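Local coordinates for protein oxidoreductase (Azotobacter vinelandii, PDB 7D5M) that binds NAD and, as a homologue of inositol dehydrogenase, probably catalyses the NAD-dependent oxidation of a sugar-like or polyol substrate, at residues G207-Y212 with H269-R274; V168-A173 with G256-S261; A145-I150 with E287-L292; Y201-V206 with D242-L247. All coordinates share one frame; numbering follows the deposited sequence.

Contact 1: residues G207-Y212 with H269-R274; sequences GTHPLY and HGQKIR. With NAD (nicotinamide-adenine-dinucleotide), chain B.
The side-chain oxygen OE1 of Q271 nestles against the junction between H209 and P210, 3.3 Å from P210 N, with H209 CB and P210 CD beside it. P210 N has no hydrogen to give, and the other two neighbours are carbons, so OE1 is held here by packing alone. The amide gets there on a fully extended chain, with CG anti to the backbone N (chi1 -175°), and it crosses the pyrrolidine ring at a slant. Its other end is bonded, NE2 donating to D286 OD2. Further along the strand the tip of I273 reaches the helix backbone, CD1 lying 3.9 Å from P210 O. Proline suits this place: it offers a compact apolar face to the strand, and the helix is kinked here, where the nitrogens of H209 and P210 make no bond to the preceding turn.

H209 sets out toward the strand at CB, but its ring turns away to the cofactor. Its NE2 is 3.3 Å from N7N of the NAD carboxamide, while the carboxamide O7N lies in the ring plane at its edge; Y144 meets the ring edge-to-face and K115 lies close by. Thus helix 202-217 packs on strand 271-277 while delivering a histidine to the nicotinamide, an arrangement typical of the helix-backed sheet in the C-terminal alpha/beta domain of Gfo/Idh/MocA oxidoreductases.

Contact 2: residues V168-A173 with G256-S261; sequences VHMQFA and GLVWSS
Strands V168-A173 and G256-S261 run parallel, their axes 4.5 Å apart and only 4° from alignment, paired residue by residue from V168 with G256 to A173 with S261. Five backbone hydrogen bonds alternate in direction. The shortest is 2.8 Å, from M170 N to L257 O, and W259 N returns to M170 O at 2.9 Å. CA-H...O contacts lie between them, among them V258 CA to M170 O.

Side chains divide between the faces. On that of M170 and V258, the methionine bends at chi3 so that its methyl CE touches V258 CG2 at 3.7 Å. G256 needs little room; the CE of M170 lies close to where a side chain would stand.

On the other face W259 dominates. The methyl CB of A173 sits 3.4 Å from the centroid of its six-membered ring and 6° off the normal, a CH-pi contact that suits a small side chain, since the methyl can sit almost squarely over the ring. Q171 runs beside the indole, its amide turned 80° from the ring, OE1 at the ring edge 3.8 Å from CE3, while its NE2 donates to G270 O. W259 NE1 is hydrogen-bonded to N243 OD1. An alanine in place of W259 would probably open a gap over A173 and cost N243 OD1 one of its partners. Toward the N-terminal end, L257 CB lies over one face of the H169 ring, whose NE2 bonds Y245 OH of the third subunit. The chemistry differs by face: mostly apolar where helix 202-217 covers M170, aromatic and hydrogen-bonding where another subunit docks.

Contact 3: residues A145-I150 with E287-L292; sequences AGHQLI and EHPNQL
H147 lays one face of its imidazole on the ring of P289. The proline CB stands 3.5 Å from the ring centroid and 14° off its normal, a CH-pi contact over the middle of the ring, and P289 CG adds a touch to NE2. The histidine reaches this pose with CG anti to its carbonyl carbon (chi1 -79°), and a weak hydrogen bond from ND1 to Y144 O is consistent with it. P289 fits because it is the second residue of a type I turn, H288 to Q291, whose phi a proline ring readily adopts.

L149 also has CG anti to its carbonyl carbon, and its extended chi2 of 174° sends CD1 onto the turn, 3.3 Å from N290 C and 3.9 Å from L292 CB. A water accepts from L149 N at 3.0 Å and donates to P289 O at 2.9 Å. This serves an amide in the first turn of helix 148-158, while P289 O also receives W284 NE1. An alanine at H147 would probably leave P289 without its aromatic cover and Y144 O without this weak donor. With a single water carrying the polar link between the segments, their fit rests on shape, proline on imidazole and leucine methyl on the turn.

Contact 4: residues Y201-V206 with D242-L247; sequences YVLGDV and DNAYTL
V202, D242 and L203 carry most of this contact, in which the first turn of a helix rests on the start of a strand. V202 points its isopropyl group into the backbone at D242-N243. Its CG2 lies 3.5 Å from N243 N and 3.6 Å from D242 C, and CG1 is 3.7 Å from D242 O. With CG1 anti to the carbonyl carbon (chi1 -67°), both methyls rest on one face of the D242-N243 peptide, and CG1 also covers one face of the Y201 ring. A beta-branched residue suits the spot, since both branches find work.

D242 takes part mainly through its main chain. Its carboxylate leads off to R237 in a salt bridge and to the amides of F233 and V234, so the charge is met well away from V202. D242 and N243 together face Q231 in a classic beta bulge, the distortion on which V202 sits. Y201, at the N-cap position, brings CD2 to 4.2 Å from D242 CA, and its OH bonds H177 ND1.

L203 leaves its helix at a slant and comes back to the strand with CD2, 3.7 Å from A244 CB and 3.8 Å from T246 OG1. A244 is small enough to let the leucine tip come this close.

Helix and strand axes cross almost at right angles, -84° at 8.8 Å. S260 of the neighbouring strand 255-261 widens the seat for V202 and L203, and W372 and C376 of helix 363-381 pack beside L203 and T246. The opposite face, with N243 and Y245, turns to the third subunit.

From the N terminus, the chain first supplies 145-150: contact 3, closed at 287-292, encloses the other three. Strand 168-173 comes next, then helix 202-217, which gives 201-206 to contact 4 and 207-212 to contact 1. Strand segment 242-247 closes contact 4 inside the loop that 256-261 closes as contact 2. Contact 1, closed last of these at 269-274, crosses both. Contacts 1, 2 and 4 touch one another, with 168-173 flanked in the large mixed sheet by 256-261 and by 271-277, and helix 202-217 lying over it. Contact 3 ties the start of helix 148-158 to strand 291-296 and the turn leading into it, and reaches this group through contact 1, where E287 meets G270.

Contact 1: residues G207-Y212 with H269-R274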
# COMPACT_ATOMS: atom_id res chain seq x y z
N GLY A 207 -7.42 23.61 4.10
CA GLY A 207 -6.98 23.90 2.72
C GLY A 207 -5.64 24.63 2.68
O GLY A 207 -4.83 24.37 1.76
N THR A 208 -5.40 25.53 3.63
CA THR A 208 -4.20 26.40 3.64
C THR A 208 -2.94 25.59 3.95
O THR A 208 -1.83 26.07 3.63
CB THR A 208 -4.34 27.57 4.62
OG1 THR A 208 -4.80 27.06 5.87
CG2 THR A 208 -5.28 28.64 4.12
N HIS A 209 -3.06 24.39 4.53
CA HIS A 209 -1.88 23.56 4.85
C HIS A 209 -1.18 23.09 3.57
O HIS A 209 0.01 23.38 3.39
CB HIS A 209 -2.24 22.42 5.80
CG HIS A 209 -2.24 22.81 7.23
ND1 HIS A 209 -1.13 23.34 7.86
CD2 HIS A 209 -3.21 22.74 8.17
CE1 HIS A 209 -1.40 23.55 9.13
NE2 HIS A 209 -2.69 23.20 9.35
N PRO A 210 -1.83 22.30 2.68
CA PRO A 210 -1.15 21.85 1.46
C PRO A 210 -0.87 23.02 0.50
O PRO A 210 0.08 22.95 -0.25
CB PRO A 210 -2.10 20.80 0.87
CG PRO A 210 -3.46 21.14 1.47
CD PRO A 210 -3.15 21.69 2.85
N LEU A 211 -1.67 24.10 0.57
CA LEU A 211 -1.37 25.34 -0.20
C LEU A 211 0.03 25.84 0.21
O LEU A 211 0.86 26.10 -0.68
CB LEU A 211 -2.42 26.42 0.07
CG LEU A 211 -2.20 27.71 -0.72
CD1 LEU A 211 -2.69 27.54 -2.15
CD2 LEU A 211 -2.86 28.89 -0.04
N TYR A 212 0.29 25.93 1.51
CA TYR A 212 1.62 26.39 1.98
C TYR A 212 2.71 25.41 1.52
O TYR A 212 3.76 25.87 1.06
CB TYR A 212 1.68 26.61 3.50
CG TYR A 212 3.06 27.08 3.87
CD1 TYR A 212 3.50 28.33 3.44
CD2 TYR A 212 3.95 26.27 4.56
CE1 TYR A 212 4.79 28.76 3.71
CE2 TYR A 212 5.24 26.70 4.84
CZ TYR A 212 5.66 27.95 4.42
OH TYR A 212 6.92 28.41 4.70
N HIS A 269 -7.08 11.68 7.61
CA HIS A 269 -6.43 13.01 7.47
C HIS A 269 -6.44 13.42 6.01
O HIS A 269 -7.05 14.45 5.69
CB HIS A 269 -5.02 12.99 8.06
CG HIS A 269 -4.79 14.05 9.09
ND1 HIS A 269 -3.71 14.92 9.04
CD2 HIS A 269 -5.48 14.37 10.21
CE1 HIS A 269 -3.76 15.72 10.08
NE2 HIS A 269 -4.84 15.41 10.81
N GLY A 270 -5.79 12.63 5.16
CA GLY A 270 -5.88 12.77 3.70
C GLY A 270 -5.29 14.09 3.25
O GLY A 270 -5.89 14.72 2.38
N GLN A 271 -4.17 14.52 3.83
CA GLN A 271 -3.44 15.69 3.29
C GLN A 271 -2.40 15.18 2.30
O GLN A 271 -1.47 14.48 2.70
CB GLN A 271 -2.77 16.53 4.38
CG GLN A 271 -2.15 17.78 3.80
CD GLN A 271 -1.33 18.61 4.76
OE1 GLN A 271 -0.83 19.66 4.39
NE2 GLN A 271 -1.17 18.13 5.99
N LYS A 272 -2.56 15.51 1.03
CA LYS A 272 -1.66 15.04 -0.04
C LYS A 272 -1.33 16.21 -0.96
O LYS A 272 -2.19 17.09 -1.16
CB LYS A 272 -2.28 13.86 -0.80
CG LYS A 272 -2.74 12.69 0.07
CD LYS A 272 -3.53 11.60 -0.64
CE LYS A 272 -3.46 10.28 0.11
NZ LYS A 272 -4.47 9.29 -0.33
N ILE A 273 -0.13 16.20 -1.50
CA ILE A 273 0.25 17.15 -2.57
C ILE A 273 0.97 16.36 -3.66
O ILE A 273 1.88 15.59 -3.35
CB ILE A 273 1.09 18.33 -2.05
CG1 ILE A 273 1.51 19.24 -3.21
CG2 ILE A 273 2.28 17.88 -1.23
CD1 ILE A 273 1.91 20.62 -2.78
N ARG A 274 0.49 16.49 -4.89
CA ARG A 274 1.13 15.87 -6.06
C ARG A 274 1.53 17.01 -6.99
O ARG A 274 0.65 17.79 -7.38
CB ARG A 274 0.20 14.88 -6.76
CG ARG A 274 0.83 14.16 -7.94
CD ARG A 274 -0.10 13.16 -8.60
NE ARG A 274 0.54 12.43 -9.67
CZ ARG A 274 1.32 11.36 -9.54
NH1 ARG A 274 1.57 10.84 -8.34
NH2 ARG A 274 1.84 10.80 -10.61
PA NAD B . -9.15 24.71 21.30
O1A NAD B . -10.53 25.29 21.41
O2A NAD B . -8.94 23.23 21.39
O5B NAD B . -8.21 25.44 22.37
C5B NAD B . -8.35 26.85 22.70
C4B NAD B . -7.52 27.12 23.94
O4B NAD B . -7.32 28.55 24.11
C3B NAD B . -8.15 26.64 25.26
O3B NAD B . -7.12 26.23 26.15
C2B NAD B . -8.86 27.91 25.74
O2B NAD B . -9.14 27.94 27.12
C1B NAD B . -7.81 28.94 25.37
N9A NAD B . -8.30 30.31 25.24
C8A NAD B . -9.41 30.71 24.55
N7A NAD B . -9.57 32.01 24.54
C5A NAD B . -8.49 32.50 25.25
C6A NAD B . -8.09 33.81 25.57
N6A NAD B . -8.75 34.90 25.18
N1A NAD B . -6.94 33.95 26.29
C2A NAD B . -6.29 32.84 26.67
N3A NAD B . -6.56 31.56 26.41
C4A NAD B . -7.69 31.46 25.69
O3 NAD B . -8.49 25.18 19.90
PN NAD B . -7.32 24.46 19.03
O1N NAD B . -7.92 23.40 18.15
O2N NAD B . -6.20 24.08 19.95
O5D NAD B . -6.86 25.65 18.06
C5D NAD B . -6.31 26.87 18.57
C4D NAD B . -5.66 27.56 17.40
O4D NAD B . -4.68 26.67 16.82
C3D NAD B . -6.63 27.91 16.26
O3D NAD B . -6.23 29.13 15.66
C2D NAD B . -6.48 26.73 15.30
O2D NAD B . -6.79 27.06 13.96
C1D NAD B . -4.98 26.44 15.45
N1N NAD B . -4.58 25.05 15.10
C2N NAD B . -3.54 24.85 14.22
C3N NAD B . -3.17 23.56 13.83
C7N NAD B . -1.92 23.42 12.98
O7N NAD B . -1.15 24.39 12.89
N7N NAD B . -1.70 22.25 12.40
C4N NAD B . -3.95 22.48 14.25
C5N NAD B . -5.01 22.70 15.13
C6N NAD B . -5.20 23.96 15.65

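Contact 2: residues V168-A173 with G256-S261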
# COMPACT_ATOMS: atom_id res chain seq x y z
N VAL A 168 -0.46 21.20 -9.97
CA VAL A 168 -0.26 21.08 -8.50
C VAL A 168 -1.60 20.65 -7.90
O VAL A 168 -2.52 21.47 -7.87
CB VAL A 168 0.25 22.40 -7.89
CG1 VAL A 168 0.72 22.17 -6.46
CG2 VAL A 168 1.36 23.01 -8.74
N HIS A 169 -1.69 19.39 -7.48
CA HIS A 169 -2.92 18.77 -6.92
C HIS A 169 -2.78 18.64 -5.41
O HIS A 169 -1.90 17.90 -4.96
CB HIS A 169 -3.22 17.44 -7.62
CG HIS A 169 -3.78 17.66 -8.97
ND1 HIS A 169 -4.60 16.74 -9.58
CD2 HIS A 169 -3.70 18.72 -9.80
CE1 HIS A 169 -4.95 17.20 -10.76
NE2 HIS A 169 -4.41 18.41 -10.93
N MET A 170 -3.63 19.35 -4.69
CA MET A 170 -3.56 19.48 -3.22
C MET A 170 -4.89 19.03 -2.63
O MET A 170 -5.95 19.34 -3.22
CB MET A 170 -3.28 20.93 -2.84
CG MET A 170 -1.87 21.34 -3.17
SD MET A 170 -1.70 23.11 -3.26
CE MET A 170 -2.32 23.43 -4.92
N GLN A 171 -4.84 18.31 -1.52
CA GLN A 171 -6.05 18.00 -0.74
C GLN A 171 -5.69 17.99 0.74
O GLN A 171 -4.56 17.64 1.10
CB GLN A 171 -6.70 16.70 -1.22
CG GLN A 171 -5.90 15.44 -0.91
CD GLN A 171 -6.67 14.16 -1.14
OE1 GLN A 171 -7.01 13.82 -2.28
NE2 GLN A 171 -6.95 13.44 -0.07
N PHE A 172 -6.65 18.41 1.55
CA PHE A 172 -6.69 18.08 2.98
C PHE A 172 -8.15 17.72 3.26
O PHE A 172 -8.97 18.63 3.44
CB PHE A 172 -6.11 19.20 3.84
CG PHE A 172 -5.72 18.79 5.23
CD1 PHE A 172 -6.29 17.69 5.85
CD2 PHE A 172 -4.77 19.51 5.94
CE1 PHE A 172 -5.94 17.32 7.14
CE2 PHE A 172 -4.43 19.16 7.24
CZ PHE A 172 -5.00 18.06 7.83
N ALA A 173 -8.46 16.43 3.18
CA ALA A 173 -9.84 15.91 3.14
C ALA A 173 -9.98 14.78 4.15
O ALA A 173 -9.66 13.63 3.82
CB ALA A 173 -10.17 15.45 1.74
N GLY A 256 -3.67 24.54 -10.69
CA GLY A 256 -3.69 24.11 -9.28
C GLY A 256 -5.08 23.68 -8.89
O GLY A 256 -6.07 24.31 -9.33
N LEU A 257 -5.18 22.65 -8.06
CA LEU A 257 -6.48 22.19 -7.54
C LEU A 257 -6.31 21.95 -6.05
O LEU A 257 -5.33 21.27 -5.70
CB LEU A 257 -6.87 20.92 -8.28
CG LEU A 257 -8.13 20.22 -7.77
CD1 LEU A 257 -9.37 21.07 -8.00
CD2 LEU A 257 -8.28 18.86 -8.44
N VAL A 258 -7.22 22.49 -5.24
CA VAL A 258 -7.24 22.22 -3.77
C VAL A 258 -8.61 21.67 -3.41
O VAL A 258 -9.63 22.37 -3.64
CB VAL A 258 -6.91 23.45 -2.92
CG1 VAL A 258 -6.77 23.09 -1.45
CG2 VAL A 258 -5.67 24.18 -3.42
N TRP A 259 -8.64 20.45 -2.89
CA TRP A 259 -9.85 19.87 -2.27
C TRP A 259 -9.73 19.99 -0.75
O TRP A 259 -8.84 19.35 -0.17
CB TRP A 259 -10.07 18.42 -2.74
CG TRP A 259 -11.23 17.77 -2.06
CD1 TRP A 259 -12.39 18.37 -1.65
CD2 TRP A 259 -11.35 16.39 -1.70
NE1 TRP A 259 -13.22 17.46 -1.06
CE2 TRP A 259 -12.61 16.23 -1.08
CE3 TRP A 259 -10.53 15.27 -1.86
CZ2 TRP A 259 -13.05 14.99 -0.62
CZ3 TRP A 259 -10.97 14.04 -1.41
CH2 TRP A 259 -12.22 13.91 -0.79
N SER A 260 -10.55 20.85 -0.13
CA SER A 260 -10.62 21.06 1.33
C SER A 260 -11.87 20.35 1.86
O SER A 260 -12.95 20.60 1.31
CB SER A 260 -10.67 22.54 1.67
OG SER A 260 -9.60 23.25 1.06
N SER A 261 -11.75 19.49 2.88
CA SER A 261 -12.96 18.78 3.38
C SER A 261 -12.79 18.32 4.83
O SER A 261 -11.69 17.89 5.21
CB SER A 261 -13.31 17.62 2.48
OG SER A 261 -14.61 17.13 2.79

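Contact 3: residues A145-I150 with E287-L292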
# COMPACT_ATOMS: atom_id res chain seq x y z
N ALA A 145 5.31 21.62 7.04
CA ALA A 145 6.45 22.14 6.24
C ALA A 145 7.78 21.81 6.92
O ALA A 145 8.84 21.96 6.27
CB ALA A 145 6.27 23.61 6.02
N GLY A 146 7.74 21.38 8.19
CA GLY A 146 8.92 20.93 8.94
C GLY A 146 9.43 19.56 8.52
O GLY A 146 10.55 19.19 8.93
N HIS A 147 8.63 18.77 7.79
CA HIS A 147 9.05 17.42 7.33
C HIS A 147 10.17 17.55 6.29
O HIS A 147 9.96 18.29 5.29
CB HIS A 147 7.86 16.61 6.82
CG HIS A 147 7.05 16.03 7.92
ND1 HIS A 147 5.73 16.40 8.15
CD2 HIS A 147 7.35 15.11 8.87
CE1 HIS A 147 5.27 15.73 9.19
NE2 HIS A 147 6.23 14.94 9.65
N GLN A 148 11.29 16.87 6.52
CA GLN A 148 12.51 16.92 5.65
C GLN A 148 12.14 16.75 4.18
O GLN A 148 12.78 17.41 3.32
CB GLN A 148 13.50 15.82 6.04
CG GLN A 148 14.22 16.05 7.37
CD GLN A 148 13.47 15.54 8.58
OE1 GLN A 148 12.39 16.02 8.91
NE2 GLN A 148 14.09 14.62 9.30
N LEU A 149 11.19 15.88 3.84
CA LEU A 149 11.00 15.53 2.41
C LEU A 149 10.28 16.66 1.66
O LEU A 149 10.30 16.62 0.42
CB LEU A 149 10.27 14.19 2.28
CG LEU A 149 11.14 12.99 2.62
CD1 LEU A 149 10.30 11.72 2.61
CD2 LEU A 149 12.31 12.85 1.65
N ILE A 150 9.72 17.65 2.37
CA ILE A 150 9.18 18.87 1.70
C ILE A 150 10.36 19.63 1.06
O ILE A 150 10.25 20.01 -0.11
CB ILE A 150 8.35 19.75 2.65
CG1 ILE A 150 7.22 18.96 3.33
CG2 ILE A 150 7.81 20.96 1.91
CD1 ILE A 150 6.30 18.23 2.36
N GLU A 287 0.19 11.44 6.35
CA GLU A 287 0.01 10.31 7.30
C GLU A 287 1.23 9.37 7.21
O GLU A 287 1.41 8.55 8.11
CB GLU A 287 -1.29 9.56 7.02
CG GLU A 287 -2.52 10.41 7.30
CD GLU A 287 -3.81 9.71 6.90
OE1 GLU A 287 -4.11 8.64 7.48
OE2 GLU A 287 -4.46 10.21 5.98
N HIS A 288 1.99 9.47 6.12
CA HIS A 288 3.23 8.69 5.89
C HIS A 288 4.31 9.68 5.48
O HIS A 288 4.76 9.66 4.35
CB HIS A 288 2.94 7.58 4.90
CG HIS A 288 1.90 6.65 5.44
ND1 HIS A 288 2.18 5.76 6.45
CD2 HIS A 288 0.58 6.55 5.20
CE1 HIS A 288 1.08 5.10 6.76
NE2 HIS A 288 0.08 5.56 6.00
N PRO A 289 4.74 10.56 6.40
CA PRO A 289 5.52 11.74 6.03
C PRO A 289 6.98 11.43 5.70
O PRO A 289 7.64 12.29 5.15
CB PRO A 289 5.43 12.59 7.30
CG PRO A 289 5.40 11.57 8.41
CD PRO A 289 4.53 10.46 7.86
N ASN A 290 7.44 10.21 5.98
CA ASN A 290 8.86 9.80 5.81
C ASN A 290 9.12 9.23 4.42
O ASN A 290 10.26 8.82 4.18
CB ASN A 290 9.25 8.80 6.89
CG ASN A 290 9.00 9.36 8.27
OD1 ASN A 290 9.46 10.46 8.58
ND2 ASN A 290 8.25 8.63 9.08
N GLN A 291 8.11 9.21 3.53
CA GLN A 291 8.26 8.73 2.14
C GLN A 291 7.81 9.83 1.18
O GLN A 291 6.93 10.64 1.54
CB GLN A 291 7.48 7.44 1.90
CG GLN A 291 8.09 6.24 2.61
CD GLN A 291 7.69 6.17 4.06
OE1 GLN A 291 6.52 6.38 4.40
NE2 GLN A 291 8.63 5.83 4.93
N LEU A 292 8.42 9.87 0.01
CA LEU A 292 8.04 10.79 -1.08
C LEU A 292 8.05 10.00 -2.39
O LEU A 292 9.12 9.46 -2.76
CB LEU A 292 9.02 11.96 -1.11
CG LEU A 292 8.79 12.98 -2.23
CD1 LEU A 292 7.55 13.81 -1.96
CD2 LEU A 292 10.00 13.88 -2.37
O HOH W 1 9.97 13.91 5.69

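Contact 4: residues Y201-V206 with D242-L247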
# COMPACT_ATOMS: atom_id res chain seq x y z
N TYR A 201 -14.68 27.87 7.03
CA TYR A 201 -14.28 26.75 7.90
C TYR A 201 -13.14 26.00 7.20
O TYR A 201 -11.98 26.37 7.45
CB TYR A 201 -15.48 25.90 8.35
CG TYR A 201 -15.04 24.62 8.99
CD1 TYR A 201 -13.86 24.56 9.71
CD2 TYR A 201 -15.77 23.45 8.87
CE1 TYR A 201 -13.41 23.38 10.28
CE2 TYR A 201 -15.35 22.26 9.45
CZ TYR A 201 -14.16 22.23 10.15
OH TYR A 201 -13.71 21.06 10.70
N VAL A 202 -13.41 25.01 6.35
CA VAL A 202 -12.33 24.08 5.89
C VAL A 202 -11.29 24.77 5.00
O VAL A 202 -10.14 24.31 5.00
CB VAL A 202 -12.86 22.78 5.25
CG1 VAL A 202 -13.58 21.93 6.29
CG2 VAL A 202 -13.71 23.02 4.01
N LEU A 203 -11.63 25.82 4.24
CA LEU A 203 -10.62 26.51 3.39
C LEU A 203 -9.47 26.97 4.28
O LEU A 203 -8.29 26.66 3.99
CB LEU A 203 -11.27 27.69 2.67
CG LEU A 203 -12.21 27.32 1.53
CD1 LEU A 203 -13.11 28.50 1.18
CD2 LEU A 203 -11.44 26.85 0.32
N GLY A 204 -9.82 27.67 5.35
CA GLY A 204 -8.86 28.24 6.32
C GLY A 204 -8.29 27.17 7.22
O GLY A 204 -7.08 27.23 7.54
N ASP A 205 -9.11 26.20 7.63
CA ASP A 205 -8.72 25.24 8.68
C ASP A 205 -7.74 24.21 8.10
O ASP A 205 -6.75 23.85 8.79
CB ASP A 205 -9.94 24.55 9.29
CG ASP A 205 -9.61 23.84 10.59
OD1 ASP A 205 -9.21 24.52 11.54
OD2 ASP A 205 -9.73 22.60 10.63
N VAL A 206 -8.00 23.72 6.90
CA VAL A 206 -7.19 22.59 6.35
C VAL A 206 -6.66 22.92 4.95
O VAL A 206 -5.52 22.57 4.69
CB VAL A 206 -7.96 21.26 6.42
CG1 VAL A 206 -8.17 20.83 7.88
CG2 VAL A 206 -9.28 21.30 5.66
N ASP A 242 -17.95 23.03 4.81
CA ASP A 242 -17.24 21.82 5.30
C ASP A 242 -16.66 21.04 4.11
O ASP A 242 -16.08 19.96 4.34
CB ASP A 242 -18.14 20.96 6.20
CG ASP A 242 -19.50 20.63 5.62
OD1 ASP A 242 -19.68 20.74 4.40
OD2 ASP A 242 -20.38 20.27 6.42
N ASN A 243 -16.76 21.60 2.91
CA ASN A 243 -16.18 21.01 1.68
C ASN A 243 -15.95 22.13 0.68
O ASN A 243 -16.81 23.03 0.61
CB ASN A 243 -17.11 19.94 1.11
CG ASN A 243 -16.40 19.08 0.09
OD1 ASN A 243 -15.54 18.28 0.45
ND2 ASN A 243 -16.74 19.26 -1.18
N ALA A 244 -14.85 22.10 -0.06
CA ALA A 244 -14.61 23.11 -1.10
C ALA A 244 -13.66 22.59 -2.18
O ALA A 244 -12.77 21.75 -1.88
CB ALA A 244 -14.09 24.37 -0.47
N TYR A 245 -13.89 23.06 -3.39
CA TYR A 245 -13.02 22.86 -4.57
C TYR A 245 -12.48 24.21 -4.99
O TYR A 245 -13.28 25.09 -5.36
CB TYR A 245 -13.80 22.22 -5.72
CG TYR A 245 -14.52 20.98 -5.30
CD1 TYR A 245 -13.88 19.76 -5.28
CD2 TYR A 245 -15.84 21.03 -4.88
CE1 TYR A 245 -14.53 18.61 -4.86
CE2 TYR A 245 -16.51 19.90 -4.45
CZ TYR A 245 -15.85 18.68 -4.46
OH TYR A 245 -16.50 17.56 -4.02
N THR A 246 -11.16 24.35 -4.99
CA THR A 246 -10.49 25.56 -5.52
C THR A 246 -9.68 25.17 -6.75
O THR A 246 -8.75 24.36 -6.63
CB THR A 246 -9.61 26.24 -4.47
OG1 THR A 246 -10.43 26.45 -3.32
CG2 THR A 246 -9.05 27.54 -4.99
N LEU A 247 -10.03 25.75 -7.89
CA LEU A 247 -9.26 25.58 -9.14
C LEU A 247 -8.52 26.89 -9.42
O LEU A 247 -9.13 27.99 -9.31
CB LEU A 247 -10.22 25.19 -10.26
CG LEU A 247 -9.55 24.82 -11.58
CD1 LEU A 247 -8.69 23.58 -11.43
CD2 LEU A 247 -10.59 24.61 -12.66